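Local coordinates for protein alkane monooxygenase (Geobacillus thermodenitrificans, PDB 3B9O) that binds flavin mononucleotide and belongs to the luciferase-like monooxygenase family, whose members are built on a TIM barrel, at residues A[87-92]-A[99-104]; A[121-124]-A[129-132]; A[53-58]-A[223-228]; A[31-36]-A[81-86]. All blocks are in the same frame, centred on the assembly; numbering follows the deposited sequence.

Contact 1: A[87-92]-A[99-104]; sequences MLISAM and LAFAVT. With FMN (flavin mononucleotide), chain C.
Ile89 and Met92, on the short helix 89-94, pack against Phe101 and Val103 on the outer side of a TIM-barrel strand, 100-106. The contact is wholly apolar, and the Phe101 ring is its centre. Met92 comes to the far end of that ring: its CB lies 3.5 Å from Phe101 CE2, and the bend in its chain at chi3 (-61°) folds the methyl CE back to 3.7 Å from the same carbon. Met92 SD stands 5.3 Å from the centroid of the Phe101 ring, 65° off the normal, an oblique Met-aromatic contact. Ile89 works on the root of the ring instead. Its methyl CD1 drops between the two strand residues, 3.8 Å from Phe101 CB and 3.7 Å from Val103 CG1, while the branch CG2 leans on the CG-CD1 side of the Phe101 ring. Leu54 and Leu56 of strand 53-57 and Ile130 of strand 130-135 close in around these side chains. Thr104 belongs to the pocket for flavin mononucleotide: its OG1 is hydrogen-bonded to Leu56 O and to Asn133 ND2 and stands 3.8 Å from FMN O4.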
# COMPACT_ATOMS: atom_id res chain seq x y z
N MET A 87 -5.93 -10.15 -8.93
CA MET A 87 -5.73 -11.37 -9.76
C MET A 87 -4.38 -12.12 -9.52
O MET A 87 -4.26 -13.30 -9.74
CB MET A 87 -5.94 -11.03 -11.26
CG MET A 87 -7.38 -10.54 -11.63
SD MET A 87 -8.62 -11.78 -11.13
CE MET A 87 -9.63 -10.87 -10.03
N LEU A 88 -3.38 -11.38 -9.04
CA LEU A 88 -2.01 -11.86 -8.82
C LEU A 88 -1.89 -12.72 -7.59
O LEU A 88 -0.96 -13.51 -7.48
CB LEU A 88 -1.06 -10.64 -8.65
CG LEU A 88 -0.90 -9.70 -9.86
CD1 LEU A 88 -0.12 -8.45 -9.41
CD2 LEU A 88 -0.30 -10.43 -11.09
N ILE A 89 -2.78 -12.51 -6.64
CA ILE A 89 -2.51 -12.92 -5.28
C ILE A 89 -2.43 -14.41 -5.11
O ILE A 89 -1.49 -14.90 -4.45
CB ILE A 89 -3.48 -12.26 -4.24
CG1 ILE A 89 -3.44 -10.70 -4.36
CG2 ILE A 89 -3.11 -12.69 -2.82
CD1 ILE A 89 -1.99 -10.08 -4.23
N SER A 90 -3.38 -15.15 -5.67
CA SER A 90 -3.38 -16.59 -5.35
C SER A 90 -2.07 -17.29 -5.80
O SER A 90 -1.56 -18.14 -5.05
CB SER A 90 -4.63 -17.32 -5.84
OG SER A 90 -4.76 -17.30 -7.26
N ALA A 91 -1.59 -16.98 -7.00
CA ALA A 91 -0.32 -17.61 -7.50
C ALA A 91 0.86 -17.31 -6.57
O ALA A 91 1.67 -18.20 -6.28
CB ALA A 91 0.02 -17.18 -8.89
N MET A 92 0.95 -16.04 -6.14
CA MET A 92 2.05 -15.60 -5.28
C MET A 92 1.94 -16.23 -3.90
O MET A 92 2.96 -16.62 -3.33
CB MET A 92 2.13 -14.08 -5.19
CG MET A 92 2.53 -13.40 -6.49
SD MET A 92 2.84 -11.63 -6.33
CE MET A 92 1.22 -11.11 -5.77
N LEU A 99 5.21 -14.66 3.35
CA LEU A 99 5.05 -13.38 2.69
C LEU A 99 3.56 -12.97 2.64
O LEU A 99 2.69 -13.77 2.26
CB LEU A 99 5.65 -13.41 1.28
CG LEU A 99 5.67 -12.06 0.50
CD1 LEU A 99 6.75 -11.04 1.05
CD2 LEU A 99 5.90 -12.31 -0.98
N ALA A 100 3.27 -11.74 3.08
CA ALA A 100 1.90 -11.20 3.06
C ALA A 100 1.69 -10.28 1.82
O ALA A 100 2.64 -9.95 1.12
CB ALA A 100 1.60 -10.43 4.36
N PHE A 101 0.45 -9.85 1.59
CA PHE A 101 0.12 -9.12 0.35
C PHE A 101 -0.82 -7.99 0.73
O PHE A 101 -1.88 -8.25 1.30
CB PHE A 101 -0.54 -10.06 -0.67
CG PHE A 101 0.35 -11.21 -1.05
CD1 PHE A 101 0.26 -12.42 -0.36
CD2 PHE A 101 1.34 -11.05 -2.00
CE1 PHE A 101 1.12 -13.47 -0.67
CE2 PHE A 101 2.20 -12.11 -2.31
CZ PHE A 101 2.10 -13.28 -1.64
N ALA A 102 -0.40 -6.75 0.45
CA ALA A 102 -1.28 -5.62 0.71
C ALA A 102 -1.71 -5.14 -0.67
O ALA A 102 -0.86 -4.87 -1.48
CB ALA A 102 -0.56 -4.53 1.48
N VAL A 103 -3.01 -5.05 -0.91
CA VAL A 103 -3.58 -4.66 -2.18
C VAL A 103 -4.33 -3.36 -2.00
O VAL A 103 -5.18 -3.20 -1.09
CB VAL A 103 -4.52 -5.75 -2.82
CG1 VAL A 103 -3.72 -6.99 -3.25
CG2 VAL A 103 -5.72 -6.16 -1.91
N THR A 104 -3.99 -2.42 -2.86
CA THR A 104 -4.69 -1.12 -2.93
C THR A 104 -5.99 -1.37 -3.66
O THR A 104 -6.02 -2.04 -4.69
CB THR A 104 -3.85 -0.03 -3.66
OG1 THR A 104 -2.67 0.24 -2.89
CG2 THR A 104 -4.65 1.30 -3.88
N1 FMN C . -3.74 6.64 -4.52
C2 FMN C . -4.14 5.66 -5.35
O2 FMN C . -5.21 5.83 -6.01
N3 FMN C . -3.37 4.52 -5.45
C4 FMN C . -2.22 4.37 -4.72
O4 FMN C . -1.54 3.33 -4.82
C4A FMN C . -1.81 5.38 -3.84
N5 FMN C . -0.68 5.30 -3.07
C5A FMN C . -0.32 6.33 -2.25
C6 FMN C . 0.84 6.28 -1.45
C7 FMN C . 1.18 7.35 -0.60
C7M FMN C . 2.43 7.31 0.26
C8 FMN C . 0.36 8.47 -0.53
C8M FMN C . 0.72 9.62 0.37
C9 FMN C . -0.80 8.53 -1.32
C9A FMN C . -1.14 7.48 -2.18
N10 FMN C . -2.27 7.55 -2.94
C10 FMN C . -2.60 6.53 -3.77
C1' FMN C . -3.16 8.73 -2.90
C2' FMN C . -4.34 8.45 -1.96
O2' FMN C . -4.28 7.12 -1.43
C3' FMN C . -5.74 8.65 -2.56
O3' FMN C . -5.89 8.02 -3.86
C4' FMN C . -6.22 10.12 -2.52
O4' FMN C . -6.66 10.57 -3.80
C5' FMN C . -5.18 11.11 -1.99
O5' FMN C . -5.42 11.17 -0.59
P FMN C . -5.17 12.49 0.30
O1P FMN C . -5.65 13.64 -0.58
O2P FMN C . -5.98 12.22 1.53
O3P FMN C . -3.66 12.58 0.50

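Contact 2: A[121-124]-A[129-132]; sequences TLDH and RIAW
The carboxylate of Asp123 is the flat group that touches across this contact, and it meets the methyl CG2 of Ile130 on the flank formed by CB and OD1. The methyl is 3.6 Å from Asp123 OD1 and 3.8 Å from Asp123 CB, somewhat out of the carboxylate plane. Ile130 presents CG2 there because CG1 runs anti to the backbone N (chi1 -161°), which sets CG2 between N and the carbonyl carbon and turns the two branches to different helix residues. The longer branch goes to Leu122: Ile130 CG1 lies 3.9 Å from Leu122 CB, and Ile130 CD1 is 3.9 Å from Leu122 CD1. Helix and strand here belong to the beta-alpha-beta unit 100-106, 112-125, 130-135 of the barrel. Asp123 OD2 accepts hydrogen bonds from Ser217 OG and Gln219 N, while the Arg129 guanidinium turns away, hydrogen-bonded through NE to Thr126 O, NH2 to Ala93 O and NH1 to Thr96 OG1. No hydrogen bond crosses between the segments, so they meet by van der Waals packing alone; the polar ends of Asp123 (through OD2) and Arg129 find partners outside them, which probably offsets the cost of burial.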
# COMPACT_ATOMS: atom_id res chain seq x y z
N THR A 121 -12.22 -14.20 0.63
CA THR A 121 -11.70 -15.29 -0.22
C THR A 121 -10.17 -15.32 -0.16
O THR A 121 -9.59 -16.38 0.09
CB THR A 121 -12.22 -15.19 -1.69
OG1 THR A 121 -13.65 -15.29 -1.69
CG2 THR A 121 -11.63 -16.33 -2.56
N LEU A 122 -9.53 -14.17 -0.35
CA LEU A 122 -8.07 -14.11 -0.24
C LEU A 122 -7.60 -14.39 1.18
O LEU A 122 -6.57 -15.01 1.35
CB LEU A 122 -7.50 -12.79 -0.75
CG LEU A 122 -7.80 -12.47 -2.22
CD1 LEU A 122 -7.39 -11.00 -2.58
CD2 LEU A 122 -7.12 -13.51 -3.18
N ASP A 123 -8.34 -13.94 2.19
CA ASP A 123 -7.96 -14.24 3.56
C ASP A 123 -7.94 -15.77 3.83
O ASP A 123 -7.06 -16.26 4.55
CB ASP A 123 -8.86 -13.52 4.59
CG ASP A 123 -8.22 -13.50 5.99
OD1 ASP A 123 -7.05 -13.15 6.03
OD2 ASP A 123 -8.90 -13.75 7.03
N HIS A 124 -8.93 -16.49 3.29
CA HIS A 124 -8.90 -17.97 3.29
C HIS A 124 -7.74 -18.52 2.45
O HIS A 124 -6.91 -19.33 2.96
CB HIS A 124 -10.22 -18.55 2.73
CG HIS A 124 -11.38 -18.47 3.68
ND1 HIS A 124 -11.37 -19.10 4.91
CD2 HIS A 124 -12.57 -17.84 3.59
CE1 HIS A 124 -12.50 -18.84 5.54
NE2 HIS A 124 -13.24 -18.06 4.78
N ARG A 129 -2.95 -13.81 5.17
CA ARG A 129 -1.75 -13.07 4.75
C ARG A 129 -2.17 -11.95 3.80
O ARG A 129 -1.41 -11.53 2.96
CB ARG A 129 -0.73 -14.00 4.08
CG ARG A 129 -0.01 -15.00 5.05
CD ARG A 129 1.01 -15.76 4.30
NE ARG A 129 0.45 -16.67 3.31
CZ ARG A 129 1.08 -17.07 2.20
NH1 ARG A 129 2.29 -16.57 1.87
NH2 ARG A 129 0.52 -17.96 1.41
N ILE A 130 -3.40 -11.48 3.96
CA ILE A 130 -3.94 -10.40 3.12
C ILE A 130 -4.11 -9.06 3.91
O ILE A 130 -4.46 -9.04 5.11
CB ILE A 130 -5.28 -10.83 2.40
CG1 ILE A 130 -5.60 -9.94 1.20
CG2 ILE A 130 -6.50 -10.84 3.37
CD1 ILE A 130 -4.61 -10.07 0.01
N ALA A 131 -3.87 -7.96 3.19
CA ALA A 131 -4.03 -6.63 3.73
C ALA A 131 -4.68 -5.78 2.65
O ALA A 131 -4.55 -6.09 1.45
CB ALA A 131 -2.68 -6.05 4.13
N TRP A 132 -5.41 -4.76 3.09
CA TRP A 132 -6.08 -3.86 2.18
C TRP A 132 -5.64 -2.43 2.43
O TRP A 132 -5.83 -1.87 3.52
CB TRP A 132 -7.61 -4.04 2.31
CG TRP A 132 -8.45 -3.03 1.56
CD1 TRP A 132 -8.10 -2.31 0.43
CD2 TRP A 132 -9.80 -2.65 1.89
NE1 TRP A 132 -9.16 -1.48 0.07
CE2 TRP A 132 -10.21 -1.66 0.93
CE3 TRP A 132 -10.69 -3.02 2.92
CZ2 TRP A 132 -11.49 -1.05 0.97
CZ3 TRP A 132 -11.97 -2.42 2.95
CH2 TRP A 132 -12.36 -1.47 1.96

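Contact 3: A[53-58]-A[223-228]; sequences ALFLAD and VIYQAG. With FMN (flavin mononucleotide), chain C.
Phe55 and Tyr225 make the closest backbone approach of strands 53-57 and 223-227, yet their CA atoms stand 9.9 Å apart. Strands 100-106 and 130-135 lie between the two in the sheet, so the two are bridged by side chains across the inside of the curve. CG of Phe55 is anti to the backbone N (chi1 -175°), and the ring reaches across to Tyr225 edge first. Phe55 CE1 comes 3.4 Å from Tyr225 CD1, close to the plane of the Phe55 ring. The pair is an offset edge-to-face stack, the centroids of the Phe55 and Tyr225 rings 5.3 Å apart and the planes at 82°. It lies inside the TIM barrel, where Phe245 adds a further edge-to-face partner for Phe55, and Tyr225 OH is hydrogen-bonded to Tyr412 OH and Asn8 ND2. Farther along, the C-terminal ends of both strands take hold of flavin mononucleotide. FMN N3 donates to Asp58 O at 2.8 Å, nearly straight at 165°, and Asp58 N gives a weak bond to FMN O4 at 3.4 Å. On the ribityl side FMN O2' donates to Ala227 O at 2.6 Å, while Ala227 CB rests 3.7 Å from FMN C6.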
# COMPACT_ATOMS: atom_id res chain seq x y z
N ALA A 53 5.95 -8.06 3.37
CA ALA A 53 4.86 -8.08 2.39
C ALA A 53 5.26 -7.51 1.03
O ALA A 53 6.28 -6.79 0.89
CB ALA A 53 3.61 -7.34 2.96
N LEU A 54 4.43 -7.85 0.05
CA LEU A 54 4.41 -7.20 -1.24
C LEU A 54 3.27 -6.21 -1.18
O LEU A 54 2.13 -6.62 -0.93
CB LEU A 54 4.08 -8.24 -2.31
CG LEU A 54 4.43 -8.01 -3.79
CD1 LEU A 54 3.35 -8.32 -4.73
CD2 LEU A 54 5.32 -6.82 -4.19
N PHE A 55 3.56 -4.92 -1.40
CA PHE A 55 2.55 -3.85 -1.29
C PHE A 55 2.23 -3.38 -2.71
O PHE A 55 3.10 -2.82 -3.40
CB PHE A 55 3.07 -2.69 -0.40
CG PHE A 55 2.06 -1.59 -0.11
CD1 PHE A 55 1.68 -1.31 1.20
CD2 PHE A 55 1.50 -0.83 -1.13
CE1 PHE A 55 0.75 -0.27 1.49
CE2 PHE A 55 0.54 0.20 -0.85
CZ PHE A 55 0.19 0.48 0.46
N LEU A 56 1.02 -3.66 -3.16
CA LEU A 56 0.63 -3.32 -4.54
C LEU A 56 -0.22 -2.05 -4.56
O LEU A 56 -1.31 -2.00 -3.97
CB LEU A 56 -0.13 -4.49 -5.18
CG LEU A 56 0.74 -5.69 -5.52
CD1 LEU A 56 -0.11 -6.98 -5.42
CD2 LEU A 56 1.35 -5.48 -6.88
N ALA A 57 0.32 -1.03 -5.21
CA ALA A 57 -0.46 0.17 -5.56
C ALA A 57 -1.46 -0.18 -6.67
O ALA A 57 -1.41 -1.28 -7.27
CB ALA A 57 0.49 1.29 -6.03
N ASP A 58 -2.39 0.73 -6.92
CA ASP A 58 -3.34 0.57 -8.02
C ASP A 58 -3.98 1.89 -8.38
O ASP A 58 -4.11 2.79 -7.53
CB ASP A 58 -4.48 -0.37 -7.65
CG ASP A 58 -5.26 -0.83 -8.88
OD1 ASP A 58 -4.65 -1.00 -9.99
OD2 ASP A 58 -6.48 -1.04 -8.72
N VAL A 223 -5.63 -6.94 7.26
CA VAL A 223 -4.87 -5.87 7.86
C VAL A 223 -5.20 -4.60 7.09
O VAL A 223 -5.15 -4.57 5.84
CB VAL A 223 -3.36 -6.15 7.87
CG1 VAL A 223 -2.62 -4.88 8.30
CG2 VAL A 223 -3.07 -7.28 8.86
N ILE A 224 -5.56 -3.55 7.83
CA ILE A 224 -6.01 -2.29 7.19
C ILE A 224 -4.89 -1.27 7.04
O ILE A 224 -4.36 -0.75 8.02
CB ILE A 224 -7.20 -1.61 7.97
CG1 ILE A 224 -8.38 -2.59 8.17
CG2 ILE A 224 -7.62 -0.25 7.20
CD1 ILE A 224 -9.01 -3.11 6.84
N TYR A 225 -4.48 -1.02 5.81
CA TYR A 225 -3.55 0.07 5.50
C TYR A 225 -4.32 1.27 5.03
O TYR A 225 -5.46 1.13 4.55
CB TYR A 225 -2.64 -0.34 4.33
CG TYR A 225 -1.38 -1.05 4.75
CD1 TYR A 225 -0.13 -0.38 4.77
CD2 TYR A 225 -1.44 -2.38 5.19
CE1 TYR A 225 1.07 -1.06 5.18
CE2 TYR A 225 -0.28 -3.07 5.60
CZ TYR A 225 0.97 -2.41 5.58
OH TYR A 225 2.11 -3.13 5.97
N GLN A 226 -3.69 2.43 5.15
CA GLN A 226 -4.19 3.66 4.59
C GLN A 226 -3.00 4.43 4.03
O GLN A 226 -1.89 4.38 4.56
CB GLN A 226 -4.99 4.49 5.62
CG GLN A 226 -5.78 5.62 4.98
CD GLN A 226 -4.98 6.92 4.86
OE1 GLN A 226 -5.38 7.83 4.12
NE2 GLN A 226 -3.84 7.01 5.58
N ALA A 227 -3.26 5.12 2.92
CA ALA A 227 -2.30 6.03 2.31
C ALA A 227 -3.14 7.21 1.80
O ALA A 227 -4.17 6.99 1.12
CB ALA A 227 -1.57 5.32 1.16
N GLY A 228 -2.76 8.43 2.17
CA GLY A 228 -3.56 9.64 1.85
C GLY A 228 -3.23 10.66 2.93
O GLY A 228 -3.59 10.49 4.12
N1 FMN C . -3.74 6.64 -4.52
C2 FMN C . -4.14 5.66 -5.35
O2 FMN C . -5.21 5.83 -6.01
N3 FMN C . -3.37 4.52 -5.45
C4 FMN C . -2.22 4.37 -4.72
O4 FMN C . -1.54 3.33 -4.82
C4A FMN C . -1.81 5.38 -3.84
N5 FMN C . -0.68 5.30 -3.07
C5A FMN C . -0.32 6.33 -2.25
C6 FMN C . 0.84 6.28 -1.45
C7 FMN C . 1.18 7.35 -0.60
C7M FMN C . 2.43 7.31 0.26
C8 FMN C . 0.36 8.47 -0.53
C8M FMN C . 0.72 9.62 0.37
C9 FMN C . -0.80 8.53 -1.32
C9A FMN C . -1.14 7.48 -2.18
N10 FMN C . -2.27 7.55 -2.94
C10 FMN C . -2.60 6.53 -3.77
C1' FMN C . -3.16 8.73 -2.90
C2' FMN C . -4.34 8.45 -1.96
O2' FMN C . -4.28 7.12 -1.43
C3' FMN C . -5.74 8.65 -2.56
O3' FMN C . -5.89 8.02 -3.86
C4' FMN C . -6.22 10.12 -2.52
O4' FMN C . -6.66 10.57 -3.80
C5' FMN C . -5.18 11.11 -1.99
O5' FMN C . -5.42 11.17 -0.59
P FMN C . -5.17 12.49 0.30
O1P FMN C . -5.65 13.64 -0.58
O2P FMN C . -5.98 12.22 1.53
O3P FMN C . -3.66 12.58 0.50

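Contact 4: A[31-36]-A[81-86]; sequences HRYTDL and PVNDPL
Tyr33 meets Pro81 and Asn83 where two loops of the TIM barrel lie side by side at the surface, one leading from strand 6-12 into helix 36-48, the other leading into helix 89-94. The phenol does most of the touching. With chi1 at 86°, CG of Tyr33 sits between the backbone N and the carbonyl carbon, and the ring is directed to the 81-86 loop. Tyr33 OH presses on the pyrrolidine ring of Pro81, a residue preceded by a cis peptide bond, at a tight 3.1 Å from CG. On the phenol ring itself, Tyr33 CE1 is 3.6 Å from Asn83 OD1; the two side chains run nearly at right angles, and the amide plane is tilted 54° to the ring. Thr34 CG2 lies over one face of the Tyr33 ring, toward the rim. No direct hydrogen bond joins the segments, but two waters do. The first donates both to Tyr33 O (2.9 Å) and to Asn83 OD1 (3.0 Å). The second accepts from Asn83 ND2 at 2.7 Å and is hydrogen-bonded to Tyr33 OH at 2.8 Å. Between them they use both ends of the Asn83 amide and so fix which way round it sits. Arg32 NH2 forms a salt bridge with Asp35 OD2 (3.0 Å), and Asp35 OD1 takes Asn37 N, a side-chain N-cap of helix 36-48 in this strand-to-helix connection of the barrel.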
# COMPACT_ATOMS: atom_id res chain seq x y z
N HIS A 31 8.38 -4.85 -18.49
CA HIS A 31 7.62 -5.46 -19.58
C HIS A 31 7.13 -6.87 -19.23
O HIS A 31 6.29 -7.39 -19.95
CB HIS A 31 8.45 -5.48 -20.89
CG HIS A 31 9.81 -6.08 -20.71
ND1 HIS A 31 10.14 -7.33 -21.17
CD2 HIS A 31 10.89 -5.63 -20.02
CE1 HIS A 31 11.38 -7.63 -20.79
NE2 HIS A 31 11.84 -6.62 -20.07
N ARG A 32 7.65 -7.47 -18.15
CA ARG A 32 7.17 -8.78 -17.65
C ARG A 32 5.90 -8.69 -16.79
O ARG A 32 5.44 -9.71 -16.27
CB ARG A 32 8.26 -9.52 -16.86
CG ARG A 32 9.53 -9.81 -17.70
CD ARG A 32 10.44 -10.76 -16.98
NE ARG A 32 9.85 -12.10 -16.80
CZ ARG A 32 10.12 -12.92 -15.78
NH1 ARG A 32 10.97 -12.55 -14.85
NH2 ARG A 32 9.57 -14.12 -15.68
N TYR A 33 5.34 -7.50 -16.62
CA TYR A 33 4.21 -7.35 -15.70
C TYR A 33 3.04 -8.24 -16.16
O TYR A 33 2.23 -8.65 -15.34
CB TYR A 33 3.77 -5.88 -15.53
CG TYR A 33 2.80 -5.43 -16.58
CD1 TYR A 33 1.42 -5.39 -16.31
CD2 TYR A 33 3.25 -5.11 -17.86
CE1 TYR A 33 0.52 -5.01 -17.31
CE2 TYR A 33 2.34 -4.73 -18.87
CZ TYR A 33 1.02 -4.69 -18.59
OH TYR A 33 0.19 -4.35 -19.62
N THR A 34 2.99 -8.57 -17.46
CA THR A 34 1.95 -9.45 -18.01
C THR A 34 2.24 -10.95 -17.79
O THR A 34 1.36 -11.79 -18.06
CB THR A 34 1.73 -9.20 -19.52
OG1 THR A 34 2.99 -9.30 -20.20
CG2 THR A 34 1.05 -7.83 -19.78
N ASP A 35 3.44 -11.28 -17.30
CA ASP A 35 3.92 -12.69 -17.18
C ASP A 35 3.69 -13.12 -15.77
O ASP A 35 4.27 -12.57 -14.86
CB ASP A 35 5.43 -12.86 -17.56
CG ASP A 35 5.99 -14.36 -17.43
OD1 ASP A 35 5.23 -15.39 -17.21
OD2 ASP A 35 7.26 -14.51 -17.57
N LEU A 36 2.84 -14.13 -15.60
CA LEU A 36 2.54 -14.68 -14.29
C LEU A 36 3.82 -15.11 -13.56
O LEU A 36 3.99 -14.87 -12.37
CB LEU A 36 1.54 -15.84 -14.44
CG LEU A 36 1.08 -16.55 -13.15
CD1 LEU A 36 0.52 -15.50 -12.17
CD2 LEU A 36 0.02 -17.62 -13.51
N PRO A 81 -0.44 0.78 -19.67
CA PRO A 81 -1.51 -0.12 -19.22
C PRO A 81 -1.35 -0.48 -17.72
O PRO A 81 -0.23 -0.36 -17.15
CB PRO A 81 -1.28 -1.35 -20.09
CG PRO A 81 0.24 -1.34 -20.32
CD PRO A 81 0.50 0.11 -20.59
N VAL A 82 -2.46 -0.87 -17.09
CA VAL A 82 -2.48 -1.34 -15.70
C VAL A 82 -3.42 -2.54 -15.60
O VAL A 82 -4.55 -2.47 -16.06
CB VAL A 82 -3.26 -0.45 -14.71
CG1 VAL A 82 -2.76 -0.51 -13.25
CG2 VAL A 82 -3.92 0.80 -15.29
N ASN A 83 -2.96 -3.61 -14.96
CA ASN A 83 -3.79 -4.79 -14.72
C ASN A 83 -4.25 -4.82 -13.28
O ASN A 83 -3.71 -4.12 -12.42
CB ASN A 83 -3.00 -6.08 -15.07
CG ASN A 83 -2.90 -6.33 -16.61
OD1 ASN A 83 -2.28 -7.32 -17.08
ND2 ASN A 83 -3.52 -5.46 -17.39
N ASP A 84 -5.21 -5.69 -12.99
CA ASP A 84 -5.81 -5.75 -11.65
C ASP A 84 -4.86 -6.47 -10.68
O ASP A 84 -4.40 -7.59 -10.97
CB ASP A 84 -7.16 -6.49 -11.70
CG ASP A 84 -7.74 -6.72 -10.33
OD1 ASP A 84 -7.84 -7.87 -9.93
OD2 ASP A 84 -8.07 -5.76 -9.63
N PRO A 85 -4.58 -5.84 -9.52
CA PRO A 85 -3.65 -6.45 -8.55
C PRO A 85 -4.21 -7.68 -7.82
O PRO A 85 -3.42 -8.57 -7.49
CB PRO A 85 -3.36 -5.31 -7.54
CG PRO A 85 -4.53 -4.40 -7.64
CD PRO A 85 -5.09 -4.53 -9.04
N LEU A 86 -5.52 -7.73 -7.53
CA LEU A 86 -6.11 -8.87 -6.82
C LEU A 86 -5.92 -10.21 -7.59
O LEU A 86 -5.73 -11.28 -6.99
CB LEU A 86 -7.58 -8.60 -6.40
CG LEU A 86 -7.77 -7.80 -5.09
CD1 LEU A 86 -7.40 -6.34 -5.28
CD2 LEU A 86 -9.23 -7.93 -4.56
O HOH W 1 -0.65 -8.53 -14.93
O HOH W 2 -2.60 -4.84 -19.82

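Contacts 1, 2 and 3 are buried and share one parallel sheet; contact 4 lies at the surface. Contacts 1 and 2 lie outside the barrel wall, each setting a helix on a strand, contact 1 with aliphatic and Met-aromatic packing, contact 2 with aliphatic packing and a carboxylate against a methyl. Neighbouring strands 100-106 and 130-135 join them through the backbone, Phe101 O to Ala131 N for one. Contact 3 is inside the barrel, where two rings meet; contact 1 also reaches its flavin pocket, and Ala102 O to Leu56 N links their strands. Contact 4 adds two bridging waters to direct packing. Its loop 81-86 still reaches inward: Leu86 packs on Val103 and Leu122, and Pro85 on Asp58.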